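Local coordinates for BILBO1_N domain-containing protein (Trypanosoma brucei equiperdum, PDB 7A1I) that is of unproven function but carries a BILBO1-type N-terminal domain of the ubiquitin clan, and probably serves in the trypanosome cytoskeleton, at residues Val32-Leu35 against Leu36-Thr40; Asn44-Phe47 against Arg48-Ile52; Val62-Asp66 against Val67-Trp71. All coordinates share one frame; numbering follows the deposited sequence.

Interaction 1: residues Val32-Leu35 against Leu36-Thr40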
ATOM      1  N   VAL A  32      10.019   2.017   6.963  1.00 43.59           N
ATOM      2  CA  VAL A  32       9.545   1.689   5.626  1.00 38.82           C
ATOM      3  C   VAL A  32       9.692   0.199   5.359  1.00 41.64           C
ATOM      4  O   VAL A  32       8.771  -0.449   4.842  1.00 35.14           O
ATOM      5  CB  VAL A  32      10.287   2.516   4.566  1.00 37.21           C
ATOM      6  CG1 VAL A  32       9.801   2.093   3.200  1.00 34.09           C
ATOM      7  CG2 VAL A  32      10.052   4.002   4.790  1.00 39.14           C
ATOM      8  N   SER A  33      10.833  -0.380   5.729  1.00 39.46           N
ATOM      9  CA  SER A  33      11.045  -1.788   5.420  1.00 43.99           C
ATOM     10  C   SER A  33      10.030  -2.675   6.134  1.00 42.44           C
ATOM     11  O   SER A  33       9.515  -3.638   5.546  1.00 38.30           O
ATOM     12  CB  SER A  33      12.459  -2.201   5.783  1.00 44.01           C
ATOM     13  OG  SER A  33      12.580  -2.291   7.187  1.00 57.75           O
ATOM     14  N   ARG A  34       9.711  -2.346   7.390  1.00 43.15           N
ATOM     15  CA  ARG A  34       8.690  -3.095   8.117  1.00 41.97           C
ATOM     16  C   ARG A  34       7.329  -2.969   7.447  1.00 40.67           C
ATOM     17  O   ARG A  34       6.604  -3.961   7.301  1.00 38.91           O
ATOM     18  CB  ARG A  34       8.609  -2.599   9.559  1.00 45.60           C
ATOM     19  CG  ARG A  34       7.855  -3.558  10.481  1.00 60.95           C
ATOM     20  CD  ARG A  34       8.703  -4.786  10.816  1.00 67.96           C
ATOM     21  NE  ARG A  34       9.876  -4.423  11.611  1.00 80.33           N
ATOM     22  CZ  ARG A  34      10.871  -5.252  11.911  1.00 75.47           C
ATOM     23  NH1 ARG A  34      10.849  -6.507  11.481  1.00 78.72           N
ATOM     24  NH2 ARG A  34      11.896  -4.819  12.636  1.00 79.00           N
ATOM     25  N   LEU A  35       6.953  -1.749   7.067  1.00 47.44           N
ATOM     26  CA  LEU A  35       5.691  -1.532   6.370  1.00 42.11           C
ATOM     27  C   LEU A  35       5.624  -2.332   5.073  1.00 37.53           C
ATOM     28  O   LEU A  35       4.564  -2.879   4.714  1.00 35.85           O
ATOM     29  CB  LEU A  35       5.517  -0.036   6.099  1.00 43.65           C
ATOM     30  CG  LEU A  35       4.302   0.295   5.232  1.00 40.66           C
ATOM     31  CD1 LEU A  35       3.007   0.058   6.029  1.00 42.03           C
ATOM     32  CD2 LEU A  35       4.421   1.729   4.771  1.00 40.53           C
ATOM     33  N   LEU A  36       6.740  -2.420   4.352  1.00 37.19           N
ATOM     34  CA  LEU A  36       6.757  -3.182   3.106  1.00 36.25           C
ATOM     35  C   LEU A  36       6.630  -4.684   3.352  1.00 37.99           C
ATOM     36  O   LEU A  36       5.954  -5.386   2.584  1.00 35.55           O
ATOM     37  CB  LEU A  36       8.028  -2.864   2.310  1.00 36.80           C
ATOM     38  CG  LEU A  36       8.078  -1.442   1.727  1.00 37.57           C
ATOM     39  CD1 LEU A  36       9.397  -1.190   0.995  1.00 36.83           C
ATOM     40  CD2 LEU A  36       6.878  -1.109   0.834  1.00 38.53           C
ATOM     41  N   ASN A  37       7.272  -5.200   4.404  1.00 36.11           N
ATOM     42  CA  ASN A  37       7.145  -6.626   4.722  1.00 36.42           C
ATOM     43  C   ASN A  37       5.722  -6.976   5.167  1.00 39.54           C
ATOM     44  O   ASN A  37       5.171  -8.005   4.748  1.00 39.55           O
ATOM     45  CB  ASN A  37       8.151  -7.037   5.816  1.00 37.67           C
ATOM     46  CG  ASN A  37       9.606  -6.919   5.358  1.00 40.65           C
ATOM     47  OD1 ASN A  37       9.905  -6.952   4.162  1.00 45.54           O
ATOM     48  ND2 ASN A  37      10.511  -6.768   6.309  1.00 46.45           N
ATOM     49  N   TYR A  38       5.118  -6.144   6.031  1.00 36.68           N
ATOM     50  CA  TYR A  38       3.721  -6.349   6.424  1.00 41.77           C
ATOM     51  C   TYR A  38       2.798  -6.316   5.205  1.00 38.87           C
ATOM     52  O   TYR A  38       1.896  -7.159   5.070  1.00 36.16           O
ATOM     53  CB  TYR A  38       3.281  -5.282   7.431  1.00 41.67           C
ATOM     54  CG  TYR A  38       3.804  -5.445   8.847  1.00 44.70           C
ATOM     55  CD1 TYR A  38       3.578  -4.462   9.801  1.00 55.03           C
ATOM     56  CD2 TYR A  38       4.529  -6.567   9.225  1.00 51.05           C
ATOM     57  CE1 TYR A  38       4.048  -4.596  11.100  1.00 61.87           C
ATOM     58  CE2 TYR A  38       5.005  -6.712  10.520  1.00 62.03           C
ATOM     59  CZ  TYR A  38       4.762  -5.723  11.453  1.00 64.87           C
ATOM     60  OH  TYR A  38       5.236  -5.865  12.736  1.00 84.46           O
ATOM     61  N   SER A  39       3.011  -5.339   4.312  1.00 39.01           N
ATOM     62  CA  SER A  39       2.198  -5.211   3.115  1.00 37.23           C
ATOM     63  C   SER A  39       2.347  -6.419   2.205  1.00 36.83           C
ATOM     64  O   SER A  39       1.370  -6.883   1.611  1.00 34.53           O
ATOM     65  CB  SER A  39       2.597  -3.936   2.353  1.00 36.17           C
ATOM     66  OG  SER A  39       2.325  -2.775   3.116  1.00 39.87           O
ATOM     67  N   THR A  40       3.573  -6.917   2.048  1.00 34.57           N
ATOM     68  CA  THR A  40       3.795  -8.066   1.184  1.00 38.27           C
ATOM     69  C   THR A  40       3.098  -9.306   1.735  1.00 39.16           C
ATOM     70  O   THR A  40       2.428 -10.040   0.986  1.00 39.16           O
ATOM     71  CB  THR A  40       5.292  -8.287   1.008  1.00 37.37           C
ATOM     72  OG1 THR A  40       5.836  -7.196   0.244  1.00 38.68           O
ATOM     73  CG2 THR A  40       5.576  -9.625   0.321  1.00 34.40           C
TER

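Interaction 2: residues Asn44-Phe47 against Arg48-Ile52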
ATOM      1  N   ASN A  44      -0.130 -10.917  -0.272  1.00 37.67           N
ATOM      2  CA  ASN A  44      -0.072 -12.308  -0.700  1.00 37.53           C
ATOM      3  C   ASN A  44      -1.247 -13.103  -0.134  1.00 38.88           C
ATOM      4  O   ASN A  44      -1.869 -13.894  -0.851  1.00 42.61           O
ATOM      5  CB  ASN A  44       1.260 -12.927  -0.300  1.00 38.56           C
ATOM      6  CG  ASN A  44       2.317 -12.754  -1.365  1.00 40.94           C
ATOM      7  OD1 ASN A  44       2.250 -13.383  -2.414  1.00 41.67           O
ATOM      8  ND2 ASN A  44       3.315 -11.897  -1.096  1.00 39.84           N
ATOM      9  N   ASN A  45      -1.595 -12.881   1.140  1.00 39.11           N
ATOM     10  CA  ASN A  45      -2.771 -13.563   1.685  1.00 41.16           C
ATOM     11  C   ASN A  45      -4.056 -13.088   1.015  1.00 44.09           C
ATOM     12  O   ASN A  45      -4.993 -13.875   0.812  1.00 43.42           O
ATOM     13  CB  ASN A  45      -2.859 -13.355   3.194  1.00 41.58           C
ATOM     14  CG  ASN A  45      -1.924 -14.270   3.958  1.00 47.24           C
ATOM     15  OD1 ASN A  45      -1.610 -15.368   3.501  1.00 48.00           O
ATOM     16  ND2 ASN A  45      -1.458 -13.813   5.118  1.00 45.91           N
ATOM     17  N   TYR A  46      -4.134 -11.801   0.678  1.00 42.47           N
ATOM     18  CA  TYR A  46      -5.310 -11.311  -0.032  1.00 42.19           C
ATOM     19  C   TYR A  46      -5.454 -11.987  -1.394  1.00 41.74           C
ATOM     20  O   TYR A  46      -6.510 -12.554  -1.704  1.00 43.30           O
ATOM     21  CB  TYR A  46      -5.231  -9.789  -0.175  1.00 41.94           C
ATOM     22  CG  TYR A  46      -6.461  -9.192  -0.825  1.00 43.55           C
ATOM     23  CD1 TYR A  46      -6.467  -8.864  -2.184  1.00 47.66           C
ATOM     24  CD2 TYR A  46      -7.613  -8.963  -0.094  1.00 46.30           C
ATOM     25  CE1 TYR A  46      -7.613  -8.333  -2.789  1.00 47.86           C
ATOM     26  CE2 TYR A  46      -8.754  -8.426  -0.690  1.00 47.58           C
ATOM     27  CZ  TYR A  46      -8.734  -8.098  -2.034  1.00 51.38           C
ATOM     28  OH  TYR A  46      -9.862  -7.566  -2.619  1.00 53.09           O
ATOM     29  N   PHE A  47      -4.372 -12.017  -2.176  1.00 40.25           N
ATOM     30  CA  PHE A  47      -4.374 -12.722  -3.459  1.00 43.35           C
ATOM     31  C   PHE A  47      -4.819 -14.168  -3.294  1.00 45.12           C
ATOM     32  O   PHE A  47      -5.595 -14.677  -4.116  1.00 47.67           O
ATOM     33  CB  PHE A  47      -2.983 -12.697  -4.108  1.00 44.70           C
ATOM     34  CG  PHE A  47      -2.658 -11.427  -4.865  1.00 39.05           C
ATOM     35  CD1 PHE A  47      -3.362 -10.254  -4.643  1.00 38.75           C
ATOM     36  CD2 PHE A  47      -1.647 -11.432  -5.830  1.00 38.59           C
ATOM     37  CE1 PHE A  47      -3.050  -9.089  -5.355  1.00 44.93           C
ATOM     38  CE2 PHE A  47      -1.320 -10.275  -6.540  1.00 44.01           C
ATOM     39  CZ  PHE A  47      -2.021  -9.100  -6.303  1.00 45.99           C
ATOM     40  N   ARG A  48      -4.324 -14.855  -2.249  1.00 41.31           N
ATOM     41  CA  ARG A  48      -4.747 -16.243  -2.031  1.00 45.83           C
ATOM     42  C   ARG A  48      -6.231 -16.318  -1.721  1.00 44.58           C
ATOM     43  O   ARG A  48      -6.915 -17.252  -2.151  1.00 51.90           O
ATOM     44  CB  ARG A  48      -3.967 -16.902  -0.888  1.00 41.37           C
ATOM     45  CG  ARG A  48      -2.463 -16.903  -1.042  1.00 53.25           C
ATOM     46  CD  ARG A  48      -1.978 -17.687  -2.250  1.00 63.22           C
ATOM     47  NE  ARG A  48      -0.610 -17.279  -2.550  1.00 85.75           N
ATOM     48  CZ  ARG A  48      -0.270 -16.470  -3.549  1.00 66.93           C
ATOM     49  NH1 ARG A  48      -1.200 -16.005  -4.384  1.00 56.88           N
ATOM     50  NH2 ARG A  48       1.009 -16.139  -3.719  1.00 66.88           N
ATOM     51  N   LEU A  49      -6.742 -15.346  -0.965  1.00 43.49           N
ATOM     52  CA  LEU A  49      -8.160 -15.325  -0.625  1.00 43.24           C
ATOM     53  C   LEU A  49      -9.031 -15.144  -1.867  1.00 48.51           C
ATOM     54  O   LEU A  49     -10.117 -15.727  -1.964  1.00 51.14           O
ATOM     55  CB  LEU A  49      -8.421 -14.210   0.381  1.00 47.33           C
ATOM     56  CG  LEU A  49      -9.846 -14.032   0.902  1.00 57.02           C
ATOM     57  CD1 LEU A  49     -10.243 -15.204   1.795  1.00 63.59           C
ATOM     58  CD2 LEU A  49      -9.948 -12.715   1.661  1.00 59.20           C
ATOM     59  N   LYS A  50      -8.573 -14.344  -2.824  1.00 54.06           N
ATOM     60  CA  LYS A  50      -9.323 -14.060  -4.044  1.00 51.84           C
ATOM     61  C   LYS A  50      -9.128 -15.115  -5.126  1.00 52.59           C
ATOM     62  O   LYS A  50      -9.778 -15.033  -6.173  1.00 57.26           O
ATOM     63  CB  LYS A  50      -8.922 -12.678  -4.581  1.00 49.14           C
ATOM     64  CG  LYS A  50      -9.294 -11.539  -3.649  1.00 51.83           C
ATOM     65  CD  LYS A  50     -10.793 -11.600  -3.343  1.00 60.27           C
ATOM     66  CE  LYS A  50     -11.096 -11.188  -1.903  1.00 69.99           C
ATOM     67  NZ  LYS A  50     -12.561 -11.167  -1.621  1.00 71.15           N
ATOM     68  N   GLY A  51      -8.292 -16.121  -4.882  1.00 56.29           N
ATOM     69  CA  GLY A  51      -8.037 -17.176  -5.841  1.00 56.79           C
ATOM     70  C   GLY A  51      -6.945 -16.874  -6.839  1.00 57.70           C
ATOM     71  O   GLY A  51      -6.820 -17.590  -7.838  1.00 59.60           O
ATOM     72  N   ILE A  52      -6.143 -15.861  -6.596  1.00 53.17           N
ATOM     73  CA  ILE A  52      -5.050 -15.507  -7.490  1.00 54.41           C
ATOM     74  C   ILE A  52      -3.845 -16.356  -7.123  1.00 57.08           C
ATOM     75  O   ILE A  52      -3.465 -16.438  -5.950  1.00 58.03           O
ATOM     76  CB  ILE A  52      -4.736 -14.009  -7.392  1.00 54.40           C
ATOM     77  CG1 ILE A  52      -5.911 -13.217  -7.938  1.00 52.83           C
ATOM     78  CG2 ILE A  52      -3.462 -13.667  -8.158  1.00 61.61           C
ATOM     79  CD1 ILE A  52      -6.432 -12.188  -6.978  1.00 56.33           C
TER

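Interaction 3: residues Val62-Asp66 against Val67-Trp71. With NA (sodium ion), chain F.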
ATOM      1  N   VAL A  62       5.412   4.420  -3.606  1.00 38.59           N
ATOM      2  CA  VAL A  62       5.231   5.869  -3.532  1.00 37.86           C
ATOM      3  C   VAL A  62       4.313   6.212  -2.367  1.00 39.35           C
ATOM      4  O   VAL A  62       3.540   5.386  -1.884  1.00 37.73           O
ATOM      5  CB  VAL A  62       4.671   6.482  -4.844  1.00 38.77           C
ATOM      6  CG1 VAL A  62       5.713   6.438  -5.944  1.00 39.83           C
ATOM      7  CG2 VAL A  62       3.362   5.785  -5.262  1.00 35.20           C
ATOM      8  N   VAL A  63       4.408   7.455  -1.906  1.00 38.52           N
ATOM      9  CA  VAL A  63       3.573   7.931  -0.812  1.00 39.64           C
ATOM     10  C   VAL A  63       2.990   9.274  -1.217  1.00 40.78           C
ATOM     11  O   VAL A  63       3.670  10.099  -1.840  1.00 41.93           O
ATOM     12  CB  VAL A  63       4.340   8.014   0.528  1.00 41.94           C
ATOM     13  CG1 VAL A  63       5.590   8.931   0.425  1.00 44.03           C
ATOM     14  CG2 VAL A  63       3.415   8.480   1.654  1.00 43.68           C
ATOM     15  N   PHE A  64       1.712   9.478  -0.908  1.00 41.11           N
ATOM     16  CA  PHE A  64       1.046  10.705  -1.323  1.00 42.78           C
ATOM     17  C   PHE A  64       1.407  11.849  -0.383  1.00 45.71           C
ATOM     18  O   PHE A  64       1.285  11.724   0.837  1.00 46.87           O
ATOM     19  CB  PHE A  64      -0.470  10.524  -1.383  1.00 42.92           C
ATOM     20  CG  PHE A  64      -1.186  11.700  -1.995  1.00 45.11           C
ATOM     21  CD1 PHE A  64      -1.974  12.537  -1.220  1.00 48.12           C
ATOM     22  CD2 PHE A  64      -1.058  11.966  -3.351  1.00 44.88           C
ATOM     23  CE1 PHE A  64      -2.635  13.619  -1.794  1.00 50.82           C
ATOM     24  CE2 PHE A  64      -1.703  13.050  -3.930  1.00 47.71           C
ATOM     25  CZ  PHE A  64      -2.497  13.873  -3.152  1.00 50.67           C
ATOM     26  N   ASN A  65       1.813  12.974  -0.961  1.00 47.92           N
ATOM     27  CA  ASN A  65       2.226  14.159  -0.226  1.00 55.21           C
ATOM     28  C   ASN A  65       1.053  15.131  -0.248  1.00 56.85           C
ATOM     29  O   ASN A  65       0.630  15.577  -1.318  1.00 57.61           O
ATOM     30  CB  ASN A  65       3.477  14.775  -0.861  1.00 54.62           C
ATOM     31  CG  ASN A  65       4.151  15.824   0.024  1.00 56.21           C
ATOM     32  OD1 ASN A  65       3.564  16.337   0.973  1.00 61.16           O
ATOM     33  ND2 ASN A  65       5.405  16.125  -0.281  1.00 57.70           N
ATOM     34  N   ASP A  66       0.539  15.451   0.937  1.00 59.14           N
ATOM     35  CA  ASP A  66      -0.604  16.347   1.044  1.00 66.65           C
ATOM     36  C   ASP A  66      -0.246  17.778   0.642  1.00 74.68           C
ATOM     37  O   ASP A  66      -1.058  18.466   0.011  1.00 75.07           O
ATOM     38  CB  ASP A  66      -1.128  16.330   2.481  1.00 78.52           C
ATOM     39  CG  ASP A  66      -1.515  14.935   2.960  1.00 92.70           C
ATOM     40  OD1 ASP A  66      -1.864  14.074   2.120  1.00 71.09           O
ATOM     41  OD2 ASP A  66      -1.441  14.695   4.189  1.00 90.36           O
ATOM     42  N   VAL A  67       0.959  18.245   0.992  1.00 69.79           N
ATOM     43  CA  VAL A  67       1.294  19.657   0.787  1.00 72.59           C
ATOM     44  C   VAL A  67       1.413  19.990  -0.699  1.00 72.44           C
ATOM     45  O   VAL A  67       1.037  21.087  -1.128  1.00 81.61           O
ATOM     46  CB  VAL A  67       2.564  20.062   1.561  1.00 68.22           C
ATOM     47  CG1 VAL A  67       2.403  19.807   3.054  1.00 78.45           C
ATOM     48  CG2 VAL A  67       3.803  19.380   1.011  1.00 72.08           C
ATOM     49  N   HIS A  68       1.964  19.078  -1.501  1.00 66.65           N
ATOM     50  CA  HIS A  68       2.151  19.328  -2.924  1.00 65.06           C
ATOM     51  C   HIS A  68       1.160  18.601  -3.812  1.00 64.79           C
ATOM     52  O   HIS A  68       1.169  18.826  -5.028  1.00 68.31           O
ATOM     53  CB  HIS A  68       3.567  18.945  -3.343  1.00 66.34           C
ATOM     54  CG  HIS A  68       4.629  19.659  -2.574  1.00 69.18           C
ATOM     55  ND1 HIS A  68       5.516  19.005  -1.749  1.00 70.72           N
ATOM     56  CD2 HIS A  68       4.956  20.972  -2.513  1.00 72.97           C
ATOM     57  CE1 HIS A  68       6.342  19.885  -1.209  1.00 74.09           C
ATOM     58  NE2 HIS A  68       6.022  21.086  -1.655  1.00 77.28           N
ATOM     59  N   CYS A  69       0.322  17.736  -3.243  1.00 72.02           N
ATOM     60  CA  CYS A  69      -0.645  16.961  -4.009  1.00 67.99           C
ATOM     61  C   CYS A  69       0.042  16.132  -5.095  1.00 61.55           C
ATOM     62  O   CYS A  69      -0.399  16.091  -6.245  1.00 59.31           O
ATOM     63  CB  CYS A  69      -1.723  17.870  -4.605  1.00 63.64           C
ATOM     64  SG  CYS A  69      -3.240  17.023  -5.062  1.00 79.01           S
ATOM     65  N   THR A  70       1.132  15.462  -4.722  1.00 58.06           N
ATOM     66  CA  THR A  70       1.876  14.623  -5.653  1.00 57.60           C
ATOM     67  C   THR A  70       2.242  13.309  -4.973  1.00 50.30           C
ATOM     68  O   THR A  70       2.217  13.188  -3.749  1.00 50.56           O
ATOM     69  CB  THR A  70       3.172  15.287  -6.135  1.00 62.96           C
ATOM     70  OG1 THR A  70       3.991  15.602  -5.001  1.00 62.92           O
ATOM     71  CG2 THR A  70       2.880  16.559  -6.930  1.00 72.19           C
ATOM     72  N   TRP A  71       2.613  12.328  -5.784  1.00 52.22           N
ATOM     73  CA  TRP A  71       3.126  11.059  -5.290  1.00 51.07           C
ATOM     74  C   TRP A  71       4.648  11.122  -5.274  1.00 50.33           C
ATOM     75  O   TRP A  71       5.270  11.361  -6.314  1.00 50.32           O
ATOM     76  CB  TRP A  71       2.643   9.892  -6.144  1.00 45.08           C
ATOM     77  CG  TRP A  71       1.166   9.638  -6.067  1.00 43.79           C
ATOM     78  CD1 TRP A  71       0.191  10.154  -6.891  1.00 43.78           C
ATOM     79  CD2 TRP A  71       0.490   8.820  -5.108  1.00 41.14           C
ATOM     80  NE1 TRP A  71      -1.039   9.686  -6.510  1.00 41.70           N
ATOM     81  CE2 TRP A  71      -0.889   8.868  -5.419  1.00 40.27           C
ATOM     82  CE3 TRP A  71       0.917   8.041  -4.023  1.00 39.13           C
ATOM     83  CZ2 TRP A  71      -1.849   8.173  -4.677  1.00 38.29           C
ATOM     84  CZ3 TRP A  71      -0.034   7.354  -3.282  1.00 36.80           C
ATOM     85  CH2 TRP A  71      -1.410   7.417  -3.619  1.00 37.37           C
TER
HETATM   86 NA    NA F 202       2.197  12.313   3.549  1.00 68.82          NA

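Interaction 1: residues Val32-Leu35 against Leu36-Thr40
Ser39 turns its hydroxyl back onto Leu35, one turn earlier in helix 32-50, and makes the Leu35 carbonyl a double acceptor. Ser39 N donates to Leu35 O at 2.9 Å, and Ser39 OG donates to that same Leu35 O at 2.8 Å. The two donors come in from opposite faces of the carbonyl plane, so neither has to displace the other. OG can reach because it stands beside its own backbone N, anti to the carbonyl carbon (chi1 -64°). Thr40 repeats the scheme one residue on: its backbone N and its OG1 share Leu36 O, again from opposite faces, with Thr40 OG1 to Leu36 O at 3.0 Å. Elsewhere the bonds are the plain ladder of an alpha helix, Leu36 N to Val32 O, Asn37 N to Ser33 O and Tyr38 N to Arg34 O, the last nearly straight at 175°. Asn37 ND2 comes within 3.4 Å of Ser33 O, but its angle is too poor for a bond. Apart from these polar links, Arg34 CG sits over one face of the Tyr38 ring, 4.1 Å from the centroid and 20° off the normal, a CH-pi contact. Val32 CG1 lies alongside Leu36 CD1 at 4.0 Å. At the helix start Val32 N is taken up by Thr77 OG1, while Leu35 packs on Ile8, Val10 and Val86 of the sheet. The buried Ser39 hydroxyl thus spends its hydrogen within the helix, which lets this polar residue face apolar Val10 and Leu88.

Interaction 2: residues Asn44-Phe47 against Arg48-Ile52
A Schellman motif closes the C-terminal end of helix 32-50, joining Phe47 to Ile52 across the last turn. Its evidence is the positive phi of Gly51 (87°) together with two bonds back into the helix: Ile52 N donates to Phe47 O at 2.8 Å, and Gly51 N to Arg48 O at 3.3 Å. The chain reversal brings Ile52 back beside Phe47, the two side chains crossing obliquely, so that Ile52 CG2 meets Phe47 CD2 at 3.7 Å, the apolar pair that commonly accompanies this motif; both side chains also touch Cys14 of strand 6-14. On another side of the helix Lys50 crosses Tyr46. Lys50 CG stands over one ring face, 4.0 Å from the Tyr46 centroid and 23° off the normal, a CH-pi contact, and bends at chi2 and chi3 bring Lys50 CE to Tyr46 CE2 at 3.8 Å. Arg48 runs alongside Asn44, with Asn44 O above one face of its guanidinium. Although Asn44 OD1 lies 3.3 Å from Arg48 NH2, the angle is poor and the two are not bonded; the amide oxygen instead accepts from Phe56 N. Arg48 NH1 donates to Arg54 O in the following loop. Its second link returns to the capped turn itself, a weak bond from Arg48 NH1 to Ile52 O, 2.8 Å long but bent to 120°.

Interaction 3: residues Val62-Asp66 against Val67-Trp71
Phe64 and Trp71 are paired across the beta hairpin of strands 60-65 and 70-73, antiparallel and non-hydrogen-bonded, with a G1 beta bulge (Cys69 and Thr70 opposite Asn65) at the turn. The rings meet edge-to-face: the Phe64 edge points at the indole face, planes 61° apart, and the centroids of the Phe64 ring and the Trp71 five-membered ring are 5.1 Å apart. With CG anti to the backbone N (chi1 -172°), the Phe64 ring is turned so that CD2 stands 3.7 Å above the centre of the indole, whereas the strand backbone places Phe64 CB over the six-membered ring, a CH-pi contact. Val62 crosses the indole at about a right angle, CG2 to Trp71 CE3 at 3.6 Å, and the chain of another protein adds apolar packing on Val62, Phe64 and Trp71. Cys69 SG lies at the edge of the Phe64 ring, a sulfur-aromatic contact, 3.8 Å from Phe64 CZ. In the turn, Val67 N donates to Asn65 OD1, an Asx turn, with the donor 44° out of the amide carbonyl plane; Asn65 ND2 bonds Asp72. Asn65 N donates to Thr70 O at 2.8 Å, while the return bond from Thr70 N to Asn65 O is weak. Phe64 O binds a sodium ion at 2.9 Å.

How the interactions relate
Interactions 1 and 2 lie in series on helix 32-50, their centres about 17 Å apart, whereas interaction 3 belongs to the hairpin that follows it in the chain. Interaction 1 is partly buried, its centre about 8 Å from that of the chain, with Leu35 and Ser39 packed on the sheet; the hydroxyls of Ser39 and Thr40 are taken up by helix carbonyls. Interactions 2 and 3 are surface contacts, their centres each about 15 Å from the chain's centre, on opposite sides of it and about 29 Å apart. Both shape a change of chain direction, one at a helix end, the other at a hairpin turn. Aliphatic groups meet aromatic faces throughout; in the hairpin a second ring joins them.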